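Local coordinates for hypothetical protein ST1066 (Sulfolobus tokodaii, PDB 2PJZ) that probably binds and hydrolyses ATP as the nucleotide-binding subunit of an ABC transporter, possibly one that moves cobalt, at residues 131-139 with 152-163; 44-53 with 75-83. All coordinates share one frame; numbering follows the deposited sequence.

Interaction 1 (131-139 with 152-163)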
loop_
_atom_site.group_PDB
_atom_site.type_symbol
_atom_site.label_atom_id
_atom_site.label_comp_id
_atom_site.label_asym_id
_atom_site.label_seq_id
_atom_site.Cartn_x
_atom_site.Cartn_y
_atom_site.Cartn_z
ATOM N N ALA A 131 5.063 -1.329 17.222
ATOM C CA ALA A 131 4.547 -1.475 15.852
ATOM C C ALA A 131 4.003 -0.150 15.293
ATOM O O ALA A 131 4.369 0.267 14.184
ATOM C CB ALA A 131 3.480 -2.546 15.814
ATOM N N GLY A 132 3.139 0.510 16.064
ATOM C CA GLY A 132 2.581 1.808 15.666
ATOM C C GLY A 132 3.660 2.865 15.467
ATOM O O GLY A 132 3.685 3.570 14.454
ATOM N N GLN A 133 4.571 2.962 16.424
ATOM C CA GLN A 133 5.699 3.903 16.307
ATOM C C GLN A 133 6.619 3.622 15.108
ATOM O O GLN A 133 7.021 4.557 14.395
ATOM C CB GLN A 133 6.534 3.857 17.578
ATOM C CG GLN A 133 5.877 4.533 18.778
ATOM C CD GLN A 133 6.772 4.427 20.011
ATOM O OE1 GLN A 133 7.570 3.496 20.136
ATOM N NE2 GLN A 133 6.653 5.398 20.916
ATOM N N SER A 134 6.960 2.347 14.913
ATOM C CA SER A 134 7.821 1.894 13.805
ATOM C C SER A 134 7.244 2.302 12.440
ATOM O O SER A 134 7.961 2.905 11.622
ATOM C CB SER A 134 8.005 0.373 13.850
ATOM O OG SER A 134 8.803 -0.080 12.758
ATOM N N VAL A 135 5.968 1.968 12.200
ATOM C CA VAL A 135 5.311 2.342 10.927
ATOM C C VAL A 135 5.182 3.854 10.748
ATOM O O VAL A 135 5.363 4.366 9.637
ATOM C CB VAL A 135 3.977 1.586 10.632
ATOM C CG1 VAL A 135 2.770 2.171 11.408
ATOM C CG2 VAL A 135 3.664 1.636 9.124
ATOM N N LEU A 136 4.894 4.579 11.828
ATOM C CA LEU A 136 4.819 6.036 11.705
ATOM C C LEU A 136 6.152 6.614 11.341
ATOM O O LEU A 136 6.227 7.481 10.450
ATOM C CB LEU A 136 4.283 6.701 12.989
ATOM C CG LEU A 136 2.778 6.471 13.196
ATOM C CD1 LEU A 136 2.368 6.897 14.630
ATOM C CD2 LEU A 136 1.943 7.183 12.144
ATOM N N VAL A 137 7.209 6.141 12.002
ATOM C CA VAL A 137 8.575 6.619 11.688
ATOM C C VAL A 137 8.962 6.258 10.232
ATOM O O VAL A 137 9.464 7.118 9.469
ATOM C CB VAL A 137 9.607 6.102 12.722
ATOM C CG1 VAL A 137 11.069 6.298 12.248
ATOM C CG2 VAL A 137 9.376 6.798 14.081
ATOM N N ARG A 138 8.686 5.010 9.836
ATOM C CA ARG A 138 9.036 4.560 8.478
ATOM C C ARG A 138 8.248 5.297 7.376
ATOM O O ARG A 138 8.805 5.668 6.320
ATOM C CB ARG A 138 8.861 3.028 8.370
ATOM C CG ARG A 138 10.014 2.255 9.055
ATOM C CD ARG A 138 9.841 0.717 8.913
ATOM N NE ARG A 138 8.821 0.172 9.822
ATOM C CZ ARG A 138 7.616 -0.259 9.451
ATOM N NH1 ARG A 138 7.229 -0.253 8.171
ATOM N NH2 ARG A 138 6.786 -0.732 10.376
ATOM N N THR A 139 6.965 5.528 7.613
ATOM C CA THR A 139 6.168 6.328 6.670
ATOM C C THR A 139 6.697 7.778 6.601
ATOM O O THR A 139 6.834 8.363 5.516
ATOM C CB THR A 139 4.658 6.267 7.002
ATOM O OG1 THR A 139 4.201 4.912 6.890
ATOM C CG2 THR A 139 3.846 7.122 6.015
ATOM N N LEU A 152 3.619 2.361 -0.221
ATOM C CA LEU A 152 3.352 2.383 1.203
ATOM C C LEU A 152 2.637 1.114 1.653
ATOM O O LEU A 152 1.572 0.784 1.153
ATOM C CB LEU A 152 2.574 3.634 1.591
ATOM C CG LEU A 152 3.283 4.951 1.345
ATOM C CD1 LEU A 152 2.328 6.118 1.626
ATOM C CD2 LEU A 152 4.551 5.052 2.222
ATOM N N ASP A 153 3.264 0.394 2.573
ATOM C CA ASP A 153 2.650 -0.815 3.146
ATOM C C ASP A 153 1.917 -0.485 4.470
ATOM O O ASP A 153 2.513 0.046 5.416
ATOM C CB ASP A 153 3.723 -1.862 3.393
ATOM C CG ASP A 153 3.148 -3.201 3.848
ATOM O OD1 ASP A 153 2.031 -3.563 3.428
ATOM O OD2 ASP A 153 3.819 -3.859 4.645
ATOM N N GLU A 154 0.636 -0.819 4.532
ATOM C CA GLU A 154 -0.152 -0.770 5.793
ATOM C C GLU A 154 0.213 0.388 6.708
ATOM O O GLU A 154 0.615 0.154 7.870
ATOM C CB GLU A 154 0.012 -2.085 6.578
ATOM C CG GLU A 154 -0.577 -3.273 5.874
ATOM C CD GLU A 154 -2.100 -3.339 5.982
ATOM O OE1 GLU A 154 -2.751 -2.363 6.446
ATOM O OE2 GLU A 154 -2.626 -4.388 5.570
ATOM N N PRO A 155 0.087 1.638 6.221
ATOM C CA PRO A 155 0.619 2.741 7.027
ATOM C C PRO A 155 -0.219 3.042 8.291
ATOM O O PRO A 155 0.195 3.844 9.107
ATOM C CB PRO A 155 0.587 3.937 6.068
ATOM C CG PRO A 155 -0.490 3.609 5.068
ATOM C CD PRO A 155 -0.506 2.101 4.941
ATOM N N PHE A 156 -1.351 2.361 8.448
ATOM C CA PHE A 156 -2.312 2.702 9.509
ATOM C C PHE A 156 -2.452 1.597 10.542
ATOM O O PHE A 156 -3.129 1.775 11.562
ATOM C CB PHE A 156 -3.697 2.977 8.921
ATOM C CG PHE A 156 -3.696 3.906 7.734
ATOM C CD1 PHE A 156 -3.437 5.257 7.888
ATOM C CD2 PHE A 156 -4.003 3.417 6.462
ATOM C CE1 PHE A 156 -3.455 6.122 6.794
ATOM C CE2 PHE A 156 -4.029 4.268 5.364
ATOM C CZ PHE A 156 -3.752 5.621 5.533
ATOM N N GLU A 157 -1.823 0.458 10.289
ATOM C CA GLU A 157 -2.011 -0.695 11.156
ATOM C C GLU A 157 -1.293 -0.468 12.480
ATOM O O GLU A 157 -0.172 0.010 12.499
ATOM C CB GLU A 157 -1.565 -1.972 10.449
ATOM C CG GLU A 157 -1.875 -3.236 11.212
ATOM C CD GLU A 157 -1.939 -4.476 10.330
ATOM O OE1 GLU A 157 -1.399 -4.468 9.200
ATOM O OE2 GLU A 157 -2.539 -5.475 10.781
ATOM N N ASN A 158 -1.974 -0.746 13.603
ATOM C CA ASN A 158 -1.387 -0.509 14.942
ATOM C C ASN A 158 -1.173 0.982 15.287
ATOM O O ASN A 158 -0.443 1.328 16.235
ATOM C CB ASN A 158 -0.070 -1.303 15.099
ATOM C CG ASN A 158 -0.235 -2.777 14.753
ATOM O OD1 ASN A 158 -1.151 -3.449 15.255
ATOM N ND2 ASN A 158 0.636 -3.286 13.877
ATOM N N VAL A 159 -1.820 1.863 14.530
ATOM C CA VAL A 159 -1.724 3.297 14.743
ATOM C C VAL A 159 -3.065 3.811 15.303
ATOM O O VAL A 159 -4.115 3.515 14.744
ATOM C CB VAL A 159 -1.373 4.054 13.437
ATOM C CG1 VAL A 159 -1.420 5.545 13.681
ATOM C CG2 VAL A 159 0.026 3.646 12.948
ATOM N N ASP A 160 -3.018 4.572 16.398
ATOM C CA ASP A 160 -4.250 5.057 17.042
ATOM C C ASP A 160 -4.963 6.034 16.108
ATOM O O ASP A 160 -4.336 6.595 15.215
ATOM C CB ASP A 160 -3.951 5.700 18.408
ATOM C CG ASP A 160 -3.364 7.105 18.293
ATOM O OD1 ASP A 160 -2.196 7.244 17.910
ATOM O OD2 ASP A 160 -4.045 8.085 18.625
ATOM N N ALA A 161 -6.269 6.237 16.312
ATOM C CA ALA A 161 -7.064 7.078 15.417
ATOM C C ALA A 161 -6.513 8.471 15.147
ATOM O O ALA A 161 -6.498 8.912 13.987
ATOM C CB ALA A 161 -8.543 7.159 15.889
ATOM N N ALA A 162 -6.068 9.169 16.191
ATOM C CA ALA A 162 -5.566 10.533 16.038
ATOM C C ALA A 162 -4.334 10.588 15.134
ATOM O O ALA A 162 -4.256 11.418 14.225
ATOM C CB ALA A 162 -5.268 11.173 17.416
ATOM N N ARG A 163 -3.383 9.689 15.377
ATOM C CA ARG A 163 -2.161 9.643 14.575
ATOM C C ARG A 163 -2.408 9.122 13.156
ATOM O O ARG A 163 -1.681 9.476 12.239
ATOM C CB ARG A 163 -1.063 8.851 15.286
ATOM C CG ARG A 163 -0.519 9.630 16.464
ATOM C CD ARG A 163 0.415 8.819 17.312
ATOM N NE ARG A 163 0.642 9.521 18.568
ATOM C CZ ARG A 163 1.613 9.248 19.424
ATOM N NH1 ARG A 163 2.470 8.264 19.173
ATOM N NH2 ARG A 163 1.715 9.950 20.550
HETATM O O HOH W 1 2.350 -1.560 12.088
HETATM O O HOH W 2 1.800 -0.227 18.357
HETATM O O HOH W 3 4.763 -1.257 6.961
HETATM O O HOH W 4 2.317 5.285 8.846
#
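Val135 of helix 131-139 packs against Val159 and a row of main-chain oxygens in 152-163. Its CB faces the loop, and there the side chain divides. CG1 stands between the backbone N and the carbonyl carbon (chi1 79°), which brings it to 3.5 Å from Val159 CG2, a tight approach for two methyls, with Pro155 O and Glu157 O slightly farther off. CG2 branches to the start of the turn and lies 3.6 Å from Glu154 O. One turn earlier the main chains close in: Gly132 CA is 3.1 Å from Asn158 O, a fit made possible by the missing side chain. Leu136 meets Val159 tip to tip; the Leu136 and Arg163 side chains cross at about a right angle, Leu136 CD1 lying 3.8 Å from Arg163 CD.

Waters do the polar work. One accepts from Asn158 ND2 and donates to Glu157 O, 3.0 Å from that oxygen, with a weak third bond to Ala131 O. A second joins Arg138 NH1 to Asp153 O, while a third touches Thr139 OG1 and donates to Pro155 O at 2.6 Å. Thr139 OG1 and Arg138 NH1 are also bonded to Asn79. Residues 131-133 are consistent with the end of an LSGGQ-like signature motif, Asp153 and Glu154 with the end of Walker B, and 157-160 probably with the D-loop. Shape fit and water bridges, rather than direct hydrogen bonds, thus hold helix to loop.

Interaction 2 (44-53 with 75-83). With SO4 (sulfate ion), chain C.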
loop_
_atom_site.group_PDB
_atom_site.type_symbol
_atom_site.label_atom_id
_atom_site.label_comp_id
_atom_site.label_asym_id
_atom_site.label_seq_id
_atom_site.Cartn_x
_atom_site.Cartn_y
_atom_site.Cartn_z
ATOM N N THR A 44 1.852 -7.191 0.305
ATOM C CA THR A 44 3.117 -6.711 0.787
ATOM C C THR A 44 4.247 -7.265 -0.096
ATOM O O THR A 44 5.199 -6.549 -0.409
ATOM C CB THR A 44 3.365 -7.077 2.276
ATOM O OG1 THR A 44 2.386 -6.433 3.081
ATOM C CG2 THR A 44 4.777 -6.638 2.736
ATOM N N THR A 45 4.109 -8.528 -0.498
ATOM C CA THR A 45 5.057 -9.156 -1.412
ATOM C C THR A 45 5.131 -8.384 -2.736
ATOM O O THR A 45 6.207 -8.196 -3.284
ATOM C CB THR A 45 4.720 -10.647 -1.658
ATOM O OG1 THR A 45 4.852 -11.341 -0.411
ATOM C CG2 THR A 45 5.696 -11.252 -2.623
ATOM N N LEU A 46 3.993 -7.933 -3.232
ATOM C CA LEU A 46 3.971 -7.118 -4.461
ATOM C C LEU A 46 4.751 -5.811 -4.295
ATOM O O LEU A 46 5.575 -5.452 -5.141
ATOM C CB LEU A 46 2.521 -6.837 -4.852
ATOM C CG LEU A 46 2.016 -6.802 -6.292
ATOM C CD1 LEU A 46 2.539 -7.962 -7.104
ATOM C CD2 LEU A 46 0.467 -6.889 -6.216
ATOM N N LEU A 47 4.541 -5.127 -3.173
ATOM C CA LEU A 47 5.300 -3.924 -2.885
ATOM C C LEU A 47 6.784 -4.184 -2.736
ATOM O O LEU A 47 7.603 -3.365 -3.161
ATOM C CB LEU A 47 4.759 -3.289 -1.598
ATOM C CG LEU A 47 4.481 -1.794 -1.566
ATOM C CD1 LEU A 47 3.851 -1.171 -2.876
ATOM C CD2 LEU A 47 3.560 -1.538 -0.360
ATOM N N ARG A 48 7.148 -5.312 -2.122
ATOM C CA ARG A 48 8.558 -5.648 -1.980
ATOM C C ARG A 48 9.207 -5.824 -3.373
ATOM O O ARG A 48 10.299 -5.327 -3.614
ATOM C CB ARG A 48 8.737 -6.887 -1.078
ATOM C CG ARG A 48 8.580 -6.581 0.434
ATOM C CD ARG A 48 8.540 -7.850 1.305
ATOM N NE ARG A 48 9.839 -8.505 1.392
ATOM C CZ ARG A 48 10.039 -9.778 1.730
ATOM N NH1 ARG A 48 9.023 -10.587 2.013
ATOM N NH2 ARG A 48 11.275 -10.247 1.787
ATOM N N ALA A 49 8.531 -6.522 -4.279
ATOM C CA ALA A 49 9.022 -6.683 -5.651
ATOM C C ALA A 49 9.199 -5.325 -6.358
ATOM O O ALA A 49 10.242 -5.059 -6.976
ATOM C CB ALA A 49 8.108 -7.582 -6.445
ATOM N N ILE A 50 8.185 -4.471 -6.276
ATOM C CA ILE A 50 8.267 -3.125 -6.895
ATOM C C ILE A 50 9.446 -2.326 -6.312
ATOM O O ILE A 50 10.128 -1.585 -7.034
ATOM C CB ILE A 50 6.910 -2.342 -6.687
ATOM C CG1 ILE A 50 5.753 -3.047 -7.426
ATOM C CG2 ILE A 50 7.062 -0.876 -7.109
ATOM C CD1 ILE A 50 4.333 -2.507 -6.991
ATOM N N SER A 51 9.719 -2.516 -5.017
ATOM C CA SER A 51 10.800 -1.789 -4.314
ATOM C C SER A 51 12.185 -2.397 -4.458
ATOM O O SER A 51 13.166 -1.890 -3.865
ATOM C CB SER A 51 10.471 -1.615 -2.831
ATOM O OG SER A 51 9.170 -1.102 -2.681
ATOM N N GLY A 52 12.296 -3.462 -5.258
ATOM C CA GLY A 52 13.618 -4.007 -5.577
ATOM C C GLY A 52 14.105 -4.981 -4.495
ATOM O O GLY A 52 15.295 -5.244 -4.373
ATOM N N LEU A 53 13.180 -5.522 -3.712
ATOM C CA LEU A 53 13.539 -6.290 -2.501
ATOM C C LEU A 53 13.260 -7.796 -2.621
ATOM O O LEU A 53 13.550 -8.568 -1.686
ATOM C CB LEU A 53 12.796 -5.725 -1.271
ATOM C CG LEU A 53 13.103 -4.256 -0.895
ATOM C CD1 LEU A 53 12.017 -3.682 0.028
ATOM C CD2 LEU A 53 14.483 -4.189 -0.270
ATOM N N ARG A 75 14.035 9.494 -6.382
ATOM C CA ARG A 75 12.636 9.931 -6.423
ATOM C C ARG A 75 11.588 8.929 -5.965
ATOM O O ARG A 75 10.393 9.255 -5.932
ATOM C CB ARG A 75 12.282 10.452 -7.816
ATOM C CG ARG A 75 13.237 11.627 -8.198
ATOM C CD ARG A 75 12.749 12.303 -9.443
ATOM N NE ARG A 75 13.813 12.975 -10.183
ATOM C CZ ARG A 75 14.011 14.283 -10.191
ATOM N NH1 ARG A 75 13.225 15.090 -9.486
ATOM N NH2 ARG A 75 15.008 14.779 -10.923
ATOM N N TYR A 76 12.023 7.712 -5.649
ATOM C CA TYR A 76 11.119 6.674 -5.121
ATOM C C TYR A 76 11.399 6.433 -3.649
ATOM O O TYR A 76 12.568 6.399 -3.232
ATOM C CB TYR A 76 11.352 5.362 -5.903
ATOM C CG TYR A 76 10.509 4.212 -5.382
ATOM C CD1 TYR A 76 9.196 4.064 -5.798
ATOM C CD2 TYR A 76 11.012 3.314 -4.428
ATOM C CE1 TYR A 76 8.391 3.025 -5.309
ATOM C CE2 TYR A 76 10.225 2.255 -3.949
ATOM C CZ TYR A 76 8.910 2.137 -4.398
ATOM O OH TYR A 76 8.117 1.117 -3.956
ATOM N N SER A 77 10.342 6.257 -2.854
ATOM C CA SER A 77 10.459 5.894 -1.454
ATOM C C SER A 77 9.494 4.773 -1.102
ATOM O O SER A 77 8.433 4.651 -1.702
ATOM C CB SER A 77 10.049 7.083 -0.543
ATOM O OG SER A 77 10.991 8.089 -0.590
ATOM N N THR A 78 9.854 3.984 -0.091
ATOM C CA THR A 78 8.931 3.015 0.506
ATOM C C THR A 78 9.084 3.094 2.031
ATOM O O THR A 78 10.132 3.506 2.552
ATOM C CB THR A 78 9.174 1.541 -0.017
ATOM O OG1 THR A 78 8.216 0.621 0.558
ATOM C CG2 THR A 78 10.605 1.059 0.350
ATOM N N ASN A 79 8.019 2.751 2.731
ATOM C CA ASN A 79 8.090 2.604 4.199
ATOM C C ASN A 79 8.332 1.175 4.623
ATOM O O ASN A 79 8.281 0.881 5.818
ATOM C CB ASN A 79 6.793 3.109 4.840
ATOM C CG ASN A 79 5.596 2.186 4.573
ATOM O OD1 ASN A 79 5.657 1.273 3.744
ATOM N ND2 ASN A 79 4.510 2.406 5.320
ATOM N N LEU A 80 8.619 0.279 3.661
ATOM C CA LEU A 80 8.802 -1.151 4.012
ATOM C C LEU A 80 9.968 -1.322 4.991
ATOM O O LEU A 80 11.020 -0.677 4.837
ATOM C CB LEU A 80 9.059 -2.029 2.778
ATOM C CG LEU A 80 7.835 -2.356 1.918
ATOM C CD1 LEU A 80 8.362 -2.819 0.529
ATOM C CD2 LEU A 80 6.926 -3.424 2.542
ATOM N N PRO A 81 9.792 -2.200 5.989
ATOM C CA PRO A 81 10.827 -2.322 7.028
ATOM C C PRO A 81 12.193 -2.708 6.442
ATOM O O PRO A 81 13.215 -2.283 6.961
ATOM C CB PRO A 81 10.296 -3.433 7.948
ATOM C CG PRO A 81 8.865 -3.507 7.705
ATOM C CD PRO A 81 8.643 -3.084 6.234
ATOM N N GLU A 82 12.192 -3.475 5.350
ATOM C CA GLU A 82 13.426 -3.913 4.662
ATOM C C GLU A 82 14.313 -2.733 4.198
ATOM O O GLU A 82 15.537 -2.881 4.029
ATOM C CB GLU A 82 13.078 -4.783 3.444
ATOM C CG GLU A 82 12.511 -6.176 3.741
ATOM C CD GLU A 82 10.994 -6.228 3.912
ATOM O OE1 GLU A 82 10.307 -5.192 4.144
ATOM O OE2 GLU A 82 10.475 -7.357 3.845
ATOM N N ALA A 83 13.704 -1.568 3.994
ATOM C CA ALA A 83 14.453 -0.359 3.563
ATOM C C ALA A 83 15.215 0.333 4.708
ATOM O O ALA A 83 15.992 1.264 4.470
ATOM C CB ALA A 83 13.502 0.649 2.844
HETATM S S SO4 C . -0.558 -9.556 2.513
HETATM O O1 SO4 C . 0.175 -10.766 2.052
HETATM O O2 SO4 C . 0.404 -8.444 2.596
HETATM O O3 SO4 C . -1.620 -9.164 1.603
HETATM O O4 SO4 C . -1.062 -9.744 3.855
#
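Ser51 OG is held from two sides: it accepts from Tyr76 OH at 2.8 Å and donates to Leu47 O, also at 2.8 Å. The hydroxyl sits at the edge of the Tyr76 ring, near its plane. Tyr76 reaches it because its CG is anti to the backbone N (chi1 177°), extending the phenol toward the helix end. Leu47 O in turn receives Ser51 N and Ser51 OG from opposite faces of its plane, the hydroxyl with a C=O...donor angle of 148°. The helix then ends in a Schellman motif, with Gly52 taking positive phi.

Leu80 fills the apolar centre with both methyls. Its CD1 is 3.8 Å from Arg48 CG and makes an equally close contact with Leu53 CD1, the two leucines sliding past each other in opposite directions. Its CD2 lies 3.9 Å from Thr44 CG2. Thr78 OG1 accepts from Leu80 N at 3.1 Å, an ST turn, and is also hydrogen-bonded to Gly151 O of strand 149-153. Glu82 OE2 lies over one face of the Arg48 guanidinium; since Arg48 has two conformers, this charge pairing is doubtful.

Thr44 N donates to sulfate O2 at 3.0 Å (N-H...O angle 153°). Lys43, Gly40, Gly42 and Ser41 also bind this ion, probably from the crystallisation liquor, consistent with a Walker A phosphate site. Helix 43-50 packs on strand 76-78, an outermost strand within this chain of the six-stranded mixed sheet, and its Leu47 and Ile50 reach on to strand 177-182, while strand 2-11 covers Thr45, Leu46 and Ala49.

In the fold
Both contacts are partly buried and meet on one mixed sheet, where strands 149-153 and 76-78 are neighbours; their centres are about 16 Å apart. In interaction 1 Val135, Leu136, Thr139 and Val159 are buried while Ala131 and Asn158 are exposed; in interaction 2 Leu47, Ile50, Tyr76, Thr78 and Leu80 are buried and Glu82 is exposed. Asn79 links the two, its OD1 accepting from Asp153 N, and Thr44 OG1 is hydrogen-bonded to Asp153 OD1. Leu47 packs on Leu152 and Asp153. In interaction 1 a helix rests on a loop through water bridges and methyl packing; interaction 2 joins a helix to a strand and its following turn by a direct hydroxyl bond and leucine packing, ending at a bound sulfate.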